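Local atomic coordinates of EGF family domain-containing protein (PDB entry 4Z80), a protein that probably serves host-cell invasion by Toxoplasma gondii as an apical membrane antigen (AMA4) that binds a RON2-type partner at the moving junction. Residues A[64-69]-A[174-179]; A[261-266]-A[274-279]. One frame throughout, in Å; residues are numbered along the deposited sequence.

Contact 1: A[64-69]-A[174-179]; sequences YDSSAQ and TDKEFD
Glu177 reaches across from the loop 174-179 to Tyr64 in the loop 64-69. Glu177 CB lies 4.0 Å from Ser66 OG. CG, anti to the carbonyl carbon (chi1 -71°), lies in the plane of the Tyr64 ring at its edge, while Ser66 OG is 3.4 Å from the same CG. Beyond it CD stands 3.7 Å from Tyr64 CD2, the carboxylate turned almost perpendicular to the ring (86°). At the tip OE1 accepts from water 1, which also donates to Tyr64 O, and is salt-bridged to Arg276; OE2 accepts from His335 and from the backbone N of Trp30. A long acid suits this place because its CG methylene can pack at the aromatic edge while both oxygens find donors.

One direct hydrogen bond joins the backbones: Lys176 N gives a nearly straight bond to Ser66 O (3.2 Å), arriving from above the carbonyl plane. The same oxygen accepts from water 2, shared with Thr174 O. The short Ser66 and Ser67 let the backbones come this close. Asp65 OD1 is gripped by both Ser67 N (2.9 Å) and Ser67 OG (2.6 Å), and OD2 accepts from Cys72 N, so bonds at both oxygens hold the carboxylate's rotation. Asp175 OD1 accepts from Glu177 N, and OD2 meets His264 and Arg276. Each segment thus holds an Asx turn, the second overlapping a type I beta turn from Asp175 to Phe178.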
loop_
_atom_site.group_PDB
_atom_site.type_symbol
_atom_site.label_atom_id
_atom_site.label_comp_id
_atom_site.label_asym_id
_atom_site.label_seq_id
_atom_site.Cartn_x
_atom_site.Cartn_y
_atom_site.Cartn_z
ATOM N N TYR A 64 -6.890 -13.210 3.869
ATOM C CA TYR A 64 -6.611 -14.524 3.317
ATOM C C TYR A 64 -5.269 -14.978 3.854
ATOM O O TYR A 64 -4.258 -14.301 3.649
ATOM C CB TYR A 64 -6.588 -14.466 1.792
ATOM C CG TYR A 64 -6.228 -15.761 1.112
ATOM C CD1 TYR A 64 -7.181 -16.752 0.926
ATOM C CD2 TYR A 64 -4.951 -15.977 0.623
ATOM C CE1 TYR A 64 -6.864 -17.936 0.287
ATOM C CE2 TYR A 64 -4.619 -17.162 -0.017
ATOM C CZ TYR A 64 -5.582 -18.132 -0.182
ATOM O OH TYR A 64 -5.258 -19.305 -0.824
ATOM N N ASP A 65 -5.259 -16.111 4.546
ATOM C CA ASP A 65 -4.031 -16.651 5.106
ATOM C C ASP A 65 -3.901 -18.126 4.734
ATOM O O ASP A 65 -4.582 -18.983 5.294
ATOM C CB ASP A 65 -3.998 -16.467 6.623
ATOM C CG ASP A 65 -2.617 -16.687 7.204
ATOM O OD1 ASP A 65 -1.865 -17.499 6.632
ATOM O OD2 ASP A 65 -2.279 -16.048 8.223
ATOM N N SER A 66 -3.010 -18.405 3.791
ATOM C CA SER A 66 -2.772 -19.767 3.330
ATOM C C SER A 66 -1.450 -20.310 3.872
ATOM O O SER A 66 -0.868 -21.228 3.298
ATOM C CB SER A 66 -2.784 -19.825 1.803
ATOM O OG SER A 66 -1.830 -18.936 1.258
ATOM N N SER A 67 -0.972 -19.741 4.976
ATOM C CA SER A 67 0.106 -20.383 5.718
ATOM C C SER A 67 -0.468 -21.680 6.281
ATOM O O SER A 67 -1.685 -21.841 6.372
ATOM C CB SER A 67 0.658 -19.472 6.830
ATOM O OG SER A 67 -0.315 -19.218 7.832
ATOM N N ALA A 68 0.401 -22.613 6.642
ATOM C CA ALA A 68 -0.048 -23.894 7.167
ATOM C C ALA A 68 -0.937 -23.714 8.402
ATOM O O ALA A 68 -1.902 -24.458 8.594
ATOM C CB ALA A 68 1.143 -24.761 7.494
ATOM N N GLN A 69 -0.619 -22.716 9.228
ATOM C CA GLN A 69 -1.387 -22.456 10.449
ATOM C C GLN A 69 -2.554 -21.488 10.239
ATOM O O GLN A 69 -3.404 -21.349 11.120
ATOM C CB GLN A 69 -0.471 -21.904 11.548
ATOM C CG GLN A 69 0.677 -22.826 11.923
ATOM C CD GLN A 69 0.216 -24.239 12.207
ATOM O OE1 GLN A 69 -0.754 -24.451 12.933
ATOM N NE2 GLN A 69 0.889 -25.213 11.610
ATOM N N THR A 174 5.964 -23.276 3.388
ATOM C CA THR A 174 4.706 -24.012 3.310
ATOM C C THR A 174 3.481 -23.083 3.226
ATOM O O THR A 174 2.339 -23.536 3.336
ATOM C CB THR A 174 4.546 -24.958 4.513
ATOM O OG1 THR A 174 4.660 -24.219 5.735
ATOM C CG2 THR A 174 5.621 -26.042 4.485
ATOM N N ASP A 175 3.736 -21.791 3.028
ATOM C CA ASP A 175 2.690 -20.799 2.779
ATOM C C ASP A 175 2.411 -20.762 1.284
ATOM O O ASP A 175 3.320 -20.511 0.495
ATOM C CB ASP A 175 3.150 -19.425 3.292
ATOM C CG ASP A 175 2.058 -18.358 3.249
ATOM O OD1 ASP A 175 1.133 -18.430 2.407
ATOM O OD2 ASP A 175 2.156 -17.415 4.068
ATOM N N LYS A 176 1.161 -20.986 0.891
ATOM C CA LYS A 176 0.830 -21.082 -0.526
ATOM C C LYS A 176 0.996 -19.753 -1.270
ATOM O O LYS A 176 1.039 -19.736 -2.501
ATOM C CB LYS A 176 -0.595 -21.619 -0.688
ATOM C CG LYS A 176 -0.753 -23.019 -0.108
ATOM C CD LYS A 176 -2.060 -23.678 -0.515
ATOM C CE LYS A 176 -2.125 -25.103 0.017
ATOM N NZ LYS A 176 -3.296 -25.860 -0.509
ATOM N N GLU A 177 1.133 -18.651 -0.533
ATOM C CA GLU A 177 1.390 -17.353 -1.160
ATOM C C GLU A 177 2.878 -17.012 -1.246
ATOM O O GLU A 177 3.262 -16.043 -1.897
ATOM C CB GLU A 177 0.656 -16.237 -0.405
ATOM C CG GLU A 177 -0.845 -16.283 -0.605
ATOM C CD GLU A 177 -1.502 -14.941 -0.376
ATOM O OE1 GLU A 177 -1.556 -14.498 0.790
ATOM O OE2 GLU A 177 -1.959 -14.331 -1.366
ATOM N N PHE A 178 3.712 -17.800 -0.575
ATOM C CA PHE A 178 5.146 -17.558 -0.569
ATOM C C PHE A 178 5.799 -18.280 -1.737
ATOM O O PHE A 178 5.376 -19.371 -2.104
ATOM C CB PHE A 178 5.752 -18.029 0.749
ATOM C CG PHE A 178 7.203 -17.655 0.931
ATOM C CD1 PHE A 178 7.548 -16.437 1.485
ATOM C CD2 PHE A 178 8.217 -18.532 0.569
ATOM C CE1 PHE A 178 8.869 -16.083 1.668
ATOM C CE2 PHE A 178 9.551 -18.183 0.742
ATOM C CZ PHE A 178 9.877 -16.961 1.294
ATOM N N ASP A 179 6.814 -17.657 -2.327
ATOM C CA ASP A 179 7.614 -18.304 -3.360
ATOM C C ASP A 179 9.077 -17.949 -3.136
ATOM O O ASP A 179 9.422 -16.780 -3.055
ATOM C CB ASP A 179 7.162 -17.877 -4.755
ATOM C CG ASP A 179 7.970 -18.543 -5.853
ATOM O OD1 ASP A 179 7.569 -19.640 -6.297
ATOM O OD2 ASP A 179 9.009 -17.981 -6.257
HETATM O O HOH W 1 -3.353 -12.683 1.744
HETATM O O HOH W 2 -0.553 -23.951 3.409
HETATM O O HOH W 3 3.207 -21.944 6.409
#

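Contact 2: A[261-266]-A[274-279]; sequences CTTHCW and CFRSLP
Just past helix 252-262 the chain makes a short 3-10 turn, residues 263-265, and returns as the irregular segment 274-279 in a buried, disulfide-rich part of the AMA1-family (PAN clan) region. Cys261, Cys265 and Cys274 bond to Cys183, Cys161 and Cys72, tying both segments to distant parts of the chain.

Apolar contact forms two patches. Thr263 CG2, anti to the backbone N, sits 3.7 Å from Arg276 CG; a beta-branched residue fits here, its methyl packing on the arginine methylenes while OG1 faces water. In the other patch Trp266 CD1 lies 4.0 Å from Phe275 CB, the two side chains crossing at about a right angle, and Leu278 CD1 approaches Trp266 NE1. Separately, Thr263 CG2 makes a van der Waals contact with Phe275 O at 3.5 Å.

Water does the polar work between the segments. Water 4 bonds to Thr263 OG1 (2.9 Å) and accepts from Leu278 N, whereas water 5 lies within hydrogen-bonding distance of both Thr263 O and Phe275 O.

Charge is gathered around Arg276. Its chain, extended from CG to NE, carries the guanidinium alongside His264, whose ring plane is 59° from it. Asp175 is the main polar partner of both, and this shared acid may offset their close approach. His264 CE1 lies in the guanidinium plane at its edge, 4.0 Å from Arg276 NH1.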
loop_
_atom_site.group_PDB
_atom_site.type_symbol
_atom_site.label_atom_id
_atom_site.label_comp_id
_atom_site.label_asym_id
_atom_site.label_seq_id
_atom_site.Cartn_x
_atom_site.Cartn_y
_atom_site.Cartn_z
ATOM N N CYS A 261 6.391 -10.837 0.683
ATOM C CA CYS A 261 7.420 -11.757 1.149
ATOM C C CYS A 261 7.768 -11.629 2.630
ATOM O O CYS A 261 8.439 -12.507 3.174
ATOM C CB CYS A 261 8.693 -11.565 0.324
ATOM S SG CYS A 261 8.504 -11.956 -1.421
ATOM N N THR A 262 7.331 -10.556 3.285
ATOM C CA THR A 262 7.790 -10.272 4.649
ATOM C C THR A 262 6.750 -10.495 5.751
ATOM O O THR A 262 7.027 -10.219 6.911
ATOM C CB THR A 262 8.300 -8.816 4.779
ATOM O OG1 THR A 262 7.306 -7.893 4.306
ATOM C CG2 THR A 262 9.579 -8.628 3.985
ATOM N N THR A 263 5.568 -11.003 5.402
ATOM C CA THR A 263 4.537 -11.310 6.391
ATOM C C THR A 263 5.065 -12.050 7.621
ATOM O O THR A 263 4.786 -11.664 8.759
ATOM C CB THR A 263 3.414 -12.150 5.740
ATOM O OG1 THR A 263 2.671 -11.317 4.836
ATOM C CG2 THR A 263 2.467 -12.767 6.777
ATOM N N HIS A 264 5.834 -13.110 7.405
ATOM C CA HIS A 264 6.225 -13.963 8.526
ATOM C C HIS A 264 7.398 -13.413 9.326
ATOM O O HIS A 264 7.815 -14.022 10.308
ATOM C CB HIS A 264 6.535 -15.371 8.026
ATOM C CG HIS A 264 5.331 -16.060 7.476
ATOM N ND1 HIS A 264 4.225 -16.333 8.248
ATOM C CD2 HIS A 264 5.037 -16.485 6.226
ATOM C CE1 HIS A 264 3.302 -16.910 7.500
ATOM N NE2 HIS A 264 3.771 -17.015 6.270
ATOM N N CYS A 265 7.913 -12.261 8.916
ATOM C CA CYS A 265 8.947 -11.562 9.671
ATOM C C CYS A 265 8.394 -10.907 10.930
ATOM O O CYS A 265 9.156 -10.539 11.818
ATOM C CB CYS A 265 9.609 -10.492 8.807
ATOM S SG CYS A 265 10.304 -11.090 7.248
ATOM N N TRP A 266 7.073 -10.742 10.994
ATOM C CA TRP A 266 6.441 -10.064 12.119
ATOM C C TRP A 266 5.883 -11.073 13.101
ATOM O O TRP A 266 5.402 -12.136 12.703
ATOM C CB TRP A 266 5.324 -9.133 11.642
ATOM C CG TRP A 266 5.740 -8.274 10.512
ATOM C CD1 TRP A 266 5.239 -8.299 9.248
ATOM C CD2 TRP A 266 6.755 -7.262 10.524
ATOM N NE1 TRP A 266 5.870 -7.364 8.470
ATOM C CE2 TRP A 266 6.806 -6.712 9.228
ATOM C CE3 TRP A 266 7.621 -6.762 11.502
ATOM C CZ2 TRP A 266 7.690 -5.686 8.884
ATOM C CZ3 TRP A 266 8.499 -5.741 11.156
ATOM C CH2 TRP A 266 8.526 -5.216 9.862
ATOM N N CYS A 274 -2.269 -9.337 14.041
ATOM C CA CYS A 274 -1.757 -10.266 13.049
ATOM C C CYS A 274 -1.484 -9.472 11.783
ATOM O O CYS A 274 -2.416 -8.955 11.167
ATOM C CB CYS A 274 -2.759 -11.390 12.787
ATOM S SG CYS A 274 -2.042 -12.934 12.170
ATOM N N PHE A 275 -0.211 -9.368 11.414
ATOM C CA PHE A 275 0.226 -8.556 10.282
ATOM C C PHE A 275 0.435 -9.430 9.053
ATOM O O PHE A 275 1.314 -10.290 9.035
ATOM C CB PHE A 275 1.522 -7.806 10.619
ATOM C CG PHE A 275 1.375 -6.813 11.742
ATOM C CD1 PHE A 275 0.844 -5.556 11.504
ATOM C CD2 PHE A 275 1.752 -7.139 13.034
ATOM C CE1 PHE A 275 0.704 -4.637 12.528
ATOM C CE2 PHE A 275 1.607 -6.228 14.062
ATOM C CZ PHE A 275 1.080 -4.971 13.805
ATOM N N ARG A 276 -0.373 -9.217 8.022
ATOM C CA ARG A 276 -0.265 -9.997 6.801
ATOM C C ARG A 276 -0.764 -9.192 5.616
ATOM O O ARG A 276 -1.689 -8.389 5.744
ATOM C CB ARG A 276 -1.055 -11.308 6.908
ATOM C CG ARG A 276 -1.005 -12.174 5.653
ATOM C CD ARG A 276 -1.545 -13.574 5.886
ATOM N NE ARG A 276 -1.511 -14.360 4.654
ATOM C CZ ARG A 276 -0.599 -15.281 4.342
ATOM N NH1 ARG A 276 0.393 -15.583 5.175
ATOM N NH2 ARG A 276 -0.692 -15.908 3.177
ATOM N N SER A 277 -0.137 -9.416 4.467
ATOM C CA SER A 277 -0.531 -8.789 3.216
ATOM C C SER A 277 -0.649 -7.276 3.355
ATOM O O SER A 277 -1.619 -6.663 2.914
ATOM C CB SER A 277 -1.841 -9.401 2.716
ATOM O OG SER A 277 -1.665 -10.797 2.538
ATOM N N LEU A 278 0.372 -6.677 3.947
ATOM C CA LEU A 278 0.329 -5.260 4.271
ATOM C C LEU A 278 0.357 -4.406 3.020
ATOM O O LEU A 278 1.108 -4.687 2.087
ATOM C CB LEU A 278 1.501 -4.880 5.174
ATOM C CG LEU A 278 1.528 -5.539 6.553
ATOM C CD1 LEU A 278 2.748 -5.066 7.328
ATOM C CD2 LEU A 278 0.264 -5.259 7.336
ATOM N N PRO A 279 -0.437 -3.328 3.001
ATOM C CA PRO A 279 -0.306 -2.367 1.912
ATOM C C PRO A 279 0.972 -1.544 2.070
ATOM O O PRO A 279 1.646 -1.618 3.104
ATOM C CB PRO A 279 -1.566 -1.510 2.061
ATOM C CG PRO A 279 -1.839 -1.501 3.506
ATOM C CD PRO A 279 -1.383 -2.858 4.029
HETATM O O HOH W 4 2.849 -8.424 4.455
HETATM O O HOH W 5 2.716 -12.089 10.574
#

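In the fold
Contact 1 is partly buried, its centre about 21 Å from the chain's, while contact 2 is buried at about 14 Å. Contact 1 joins loops distant in sequence through backbone, serine and acidic groups; contact 2 closes a short return of the chain, eight residues on, with methyl, aromatic and aliphatic groups. Waters link polar groups in both, but only contact 1 has a clear direct hydrogen bond, between backbones. Both pack on helix 165-172, contact 1 through Phe178, contact 2 through His264 and Cys265. They meet where acid answers base: Asp175 OD2 lies 2.8 Å from both His264 NE2 and Arg276 NH1. Contact 2 borders the bound peptide chain, whose Ser11 and Asn9 hydrogen-bond to its backbone oxygens.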